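Local structure of PfVFT1 (Plasmodium falciparum, 5JKQ) at residues 190-193 against 194-198; 227-230 against 231-235. The protein probably binds a small solute between its two lobes, as other Venus flytrap and solute-binding proteins do. The protein carries 3 engineered substitutions. One frame throughout, in Å; residues are numbered along the deposited sequence.

How the contacts relate
Both contacts are local and lie in series along the same part of the chain, with contact 1 closing before contact 2 opens. Contact 1 starts helix 192-201, and contact 2 runs from strand 227-229 into the loop before helix 236-244. Their centres stand 21 Å apart and their nearest atoms about 10 Å, so they do not touch. Helix 212-222 is a shared neighbour: L195 and K196 pack on F222, which Y228 also touches. The disulfide C209-C215 ties that helix to strand 206-209, and Y230 packs on C209 while Y228 touches C215. Each contact includes a helix N-cap, N191 in the first and S235 in the second.

Contact 1 (190-193 against 194-198); sequences NNLE and DLKSY
N191 and D194 grip each other at the N-cap of helix 192-201, where the amide OD1 of N191 accepts from the backbone N of D194 at 2.6 Å. The bond is fairly straight, 161° at the hydrogen, with the donor tilted from the amide plane. Asparagine suits this place because its short side chain folds back and offers a carbonyl oxygen to a backbone N-H that has no earlier helical carbonyl to meet. With chi1 at 51°, CG sits between the N and the carbonyl carbon of N191, which brings OD1 round to that N-H. The same amide answers the aspartate, though weakly: ND2 of N191 gives a bent bond to OD2 of D194 at 2.8 Å, the amide and carboxylate planes being 46° apart. D194, in the first turn, would put its carboxylate where the helix dipole probably favours a negative charge. ND2 of N191 also reaches N190 OD1 in a weak bond.

Beyond the cap the regular pattern takes over, L195 N bonding to N191 O, K196 N to L192 O and S197 N to E193 O. S197 OG adds a weak bond to E193 O. Leucine suits the apolar side: L195, buried, turns onto F222 of helix 212-222, and its CD2 lies 4.3 Å from CD1 of L192. Lysine suits the margin because its methylenes can pack while the amine extends past them: K196 touches I221 and F222 and crosses L192 obliquely, the lysine's CE resting 3.9 Å from the leucine's CG.

Contact 2 (227-230 against 231-235); sequences TYDY and KSFSS
D229 and S232 clasp across the turn that leaves strand 227-229, with OG of the serine giving its proton to OD2 of the aspartate at 2.9 Å. The bond uses the syn lone pair of OD2, on the side of the other carboxylate oxygen. CG of D229 stands anti to its own backbone N (chi1 -174°), and this carries the carboxylate forward along the chain to the serine; short side chains suit so tight a span.

The ring of F233 comes up against D229 with its edge, CE2 lying 3.4 Å from D229 O, while CB of S232 lies over one face, offset toward the rim. Further out, the ring meets H248 edge-to-face and packs on A208.

Y230 and K231 run side by side, CG of the lysine lying over the tyrosine ring in a CH-pi contact, 4.1 Å from the centroid and 29° off its normal. Strand 227-229 pairs in parallel with strand 206-209 in the mixed sheet, and the loop ends at S235, whose OG accepts from D238 N as the N-cap of helix 236-244.

The single hydroxyl-carboxylate bond probably helps to hold the turn; the F233 edge flanks the carboxylate, while K231 and Y230 pack separately on each other.

Contact 1 (190-193 against 194-198)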
# COMPACT_ATOMS: atom_id res chain seq x y z
N ASN A 190 10.03 -21.21 15.02
CA ASN A 190 9.02 -20.23 15.41
C ASN A 190 9.46 -18.78 15.21
O ASN A 190 8.84 -17.86 15.74
CB ASN A 190 8.60 -20.46 16.86
CG ASN A 190 9.78 -20.65 17.79
OD1 ASN A 190 10.44 -19.68 18.19
ND2 ASN A 190 10.06 -21.90 18.14
N ASN A 191 10.53 -18.58 14.44
CA ASN A 191 10.95 -17.23 14.09
C ASN A 191 11.67 -17.19 12.74
O ASN A 191 12.02 -18.23 12.18
CB ASN A 191 11.86 -16.64 15.18
CG ASN A 191 13.00 -17.56 15.55
OD1 ASN A 191 13.95 -17.74 14.79
ND2 ASN A 191 12.93 -18.13 16.75
N LEU A 192 11.86 -15.98 12.23
CA LEU A 192 12.50 -15.78 10.94
C LEU A 192 13.95 -16.25 10.94
O LEU A 192 14.47 -16.70 9.92
CB LEU A 192 12.42 -14.30 10.56
CG LEU A 192 12.93 -13.90 9.17
CD1 LEU A 192 12.17 -14.62 8.07
CD2 LEU A 192 12.83 -12.39 8.99
N GLU A 193 14.60 -16.15 12.10
CA GLU A 193 16.00 -16.55 12.23
C GLU A 193 16.16 -18.06 12.11
O GLU A 193 17.04 -18.54 11.39
CB GLU A 193 16.56 -16.06 13.57
CG GLU A 193 18.03 -16.41 13.80
CD GLU A 193 18.97 -15.71 12.84
OE1 GLU A 193 18.52 -14.76 12.16
OE2 GLU A 193 20.15 -16.11 12.77
N ASP A 194 15.33 -18.81 12.84
CA ASP A 194 15.37 -20.27 12.77
C ASP A 194 15.01 -20.74 11.37
O ASP A 194 15.55 -21.74 10.89
CB ASP A 194 14.41 -20.89 13.79
CG ASP A 194 14.85 -20.68 15.22
OD1 ASP A 194 16.07 -20.60 15.48
OD2 ASP A 194 13.97 -20.61 16.11
N LEU A 195 14.10 -20.02 10.72
CA LEU A 195 13.68 -20.35 9.36
C LEU A 195 14.85 -20.21 8.39
O LEU A 195 15.09 -21.09 7.57
CB LEU A 195 12.51 -19.46 8.93
CG LEU A 195 11.97 -19.67 7.51
CD1 LEU A 195 11.40 -21.07 7.34
CD2 LEU A 195 10.93 -18.62 7.19
N LYS A 196 15.57 -19.09 8.49
CA LYS A 196 16.73 -18.84 7.65
C LYS A 196 17.74 -19.97 7.73
O LYS A 196 18.24 -20.45 6.72
CB LYS A 196 17.41 -17.53 8.04
CG LYS A 196 16.71 -16.27 7.54
CD LYS A 196 17.49 -15.03 7.94
CE LYS A 196 16.64 -13.78 7.88
NZ LYS A 196 17.35 -12.58 8.40
N SER A 197 18.05 -20.39 8.96
CA SER A 197 18.97 -21.50 9.18
C SER A 197 18.49 -22.75 8.48
O SER A 197 19.26 -23.42 7.80
CB SER A 197 19.14 -21.76 10.68
OG SER A 197 19.74 -20.66 11.33
N TYR A 198 17.20 -23.07 8.63
CA TYR A 198 16.64 -24.26 8.00
C TYR A 198 16.75 -24.20 6.48
O TYR A 198 17.22 -25.15 5.85
CB TYR A 198 15.18 -24.45 8.42
CG TYR A 198 14.60 -25.76 7.93
CD1 TYR A 198 14.74 -26.92 8.68
CD2 TYR A 198 13.91 -25.83 6.73
CE1 TYR A 198 14.21 -28.12 8.24
CE2 TYR A 198 13.38 -27.03 6.28
CZ TYR A 198 13.53 -28.17 7.04
OH TYR A 198 13.00 -29.36 6.60

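Contact 2 (227-230 against 231-235)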
# COMPACT_ATOMS: atom_id res chain seq x y z
N THR A 227 11.51 -22.25 -4.25
CA THR A 227 10.54 -21.92 -5.29
C THR A 227 9.31 -21.29 -4.66
O THR A 227 8.91 -21.66 -3.56
CB THR A 227 10.14 -23.16 -6.11
OG1 THR A 227 9.67 -24.19 -5.23
CG2 THR A 227 11.32 -23.68 -6.91
N TYR A 228 8.71 -20.33 -5.37
CA TYR A 228 7.59 -19.56 -4.85
C TYR A 228 6.31 -19.85 -5.63
O TYR A 228 6.25 -19.65 -6.84
CB TYR A 228 7.90 -18.07 -4.90
CG TYR A 228 9.19 -17.71 -4.18
CD1 TYR A 228 9.19 -17.40 -2.83
CD2 TYR A 228 10.40 -17.70 -4.86
CE1 TYR A 228 10.36 -17.08 -2.17
CE2 TYR A 228 11.58 -17.38 -4.21
CZ TYR A 228 11.55 -17.07 -2.86
OH TYR A 228 12.72 -16.76 -2.20
N ASP A 229 5.29 -20.33 -4.91
CA ASP A 229 4.00 -20.63 -5.51
C ASP A 229 2.90 -19.82 -4.83
O ASP A 229 2.63 -19.99 -3.64
CB ASP A 229 3.70 -22.13 -5.39
CG ASP A 229 2.43 -22.53 -6.12
OD1 ASP A 229 1.99 -21.78 -7.02
OD2 ASP A 229 1.87 -23.60 -5.79
N TYR A 230 2.27 -18.93 -5.60
CA TYR A 230 1.16 -18.12 -5.10
C TYR A 230 -0.08 -18.25 -5.98
O TYR A 230 -1.19 -17.89 -5.56
CB TYR A 230 1.58 -16.65 -5.01
CG TYR A 230 1.97 -16.04 -6.33
CD1 TYR A 230 1.02 -15.45 -7.15
CD2 TYR A 230 3.29 -16.06 -6.76
CE1 TYR A 230 1.37 -14.89 -8.36
CE2 TYR A 230 3.65 -15.50 -7.97
CZ TYR A 230 2.69 -14.91 -8.77
OH TYR A 230 3.05 -14.36 -9.97
N LYS A 231 0.09 -18.77 -7.18
CA LYS A 231 -1.01 -18.91 -8.13
C LYS A 231 -1.95 -20.05 -7.74
O LYS A 231 -3.14 -20.02 -8.07
CB LYS A 231 -0.46 -19.13 -9.54
CG LYS A 231 0.18 -17.89 -10.14
CD LYS A 231 0.98 -18.22 -11.40
CE LYS A 231 1.63 -16.97 -11.97
NZ LYS A 231 2.34 -17.24 -13.25
N SER A 232 -1.43 -21.04 -7.03
CA SER A 232 -2.20 -22.25 -6.73
C SER A 232 -3.16 -22.10 -5.55
O SER A 232 -3.91 -23.03 -5.26
CB SER A 232 -1.24 -23.41 -6.45
OG SER A 232 -0.44 -23.70 -7.58
N PHE A 233 -3.15 -20.94 -4.90
CA PHE A 233 -3.92 -20.75 -3.66
C PHE A 233 -4.83 -19.53 -3.74
O PHE A 233 -4.37 -18.42 -4.02
CB PHE A 233 -2.96 -20.62 -2.47
CG PHE A 233 -1.91 -21.69 -2.45
CD1 PHE A 233 -2.19 -22.95 -1.94
CD2 PHE A 233 -0.64 -21.44 -2.94
CE1 PHE A 233 -1.22 -23.93 -1.92
CE2 PHE A 233 0.34 -22.42 -2.92
CZ PHE A 233 0.05 -23.67 -2.41
N SER A 234 -6.11 -19.75 -3.47
CA SER A 234 -7.13 -18.70 -3.55
C SER A 234 -7.80 -18.43 -2.21
O SER A 234 -8.66 -17.56 -2.10
CB SER A 234 -8.19 -19.09 -4.58
OG SER A 234 -7.60 -19.36 -5.84
N SER A 235 -7.40 -19.18 -1.17
CA SER A 235 -8.00 -19.00 0.14
C SER A 235 -7.09 -19.52 1.25
O SER A 235 -6.15 -20.27 1.01
CB SER A 235 -9.36 -19.70 0.22
OG SER A 235 -9.21 -21.11 0.14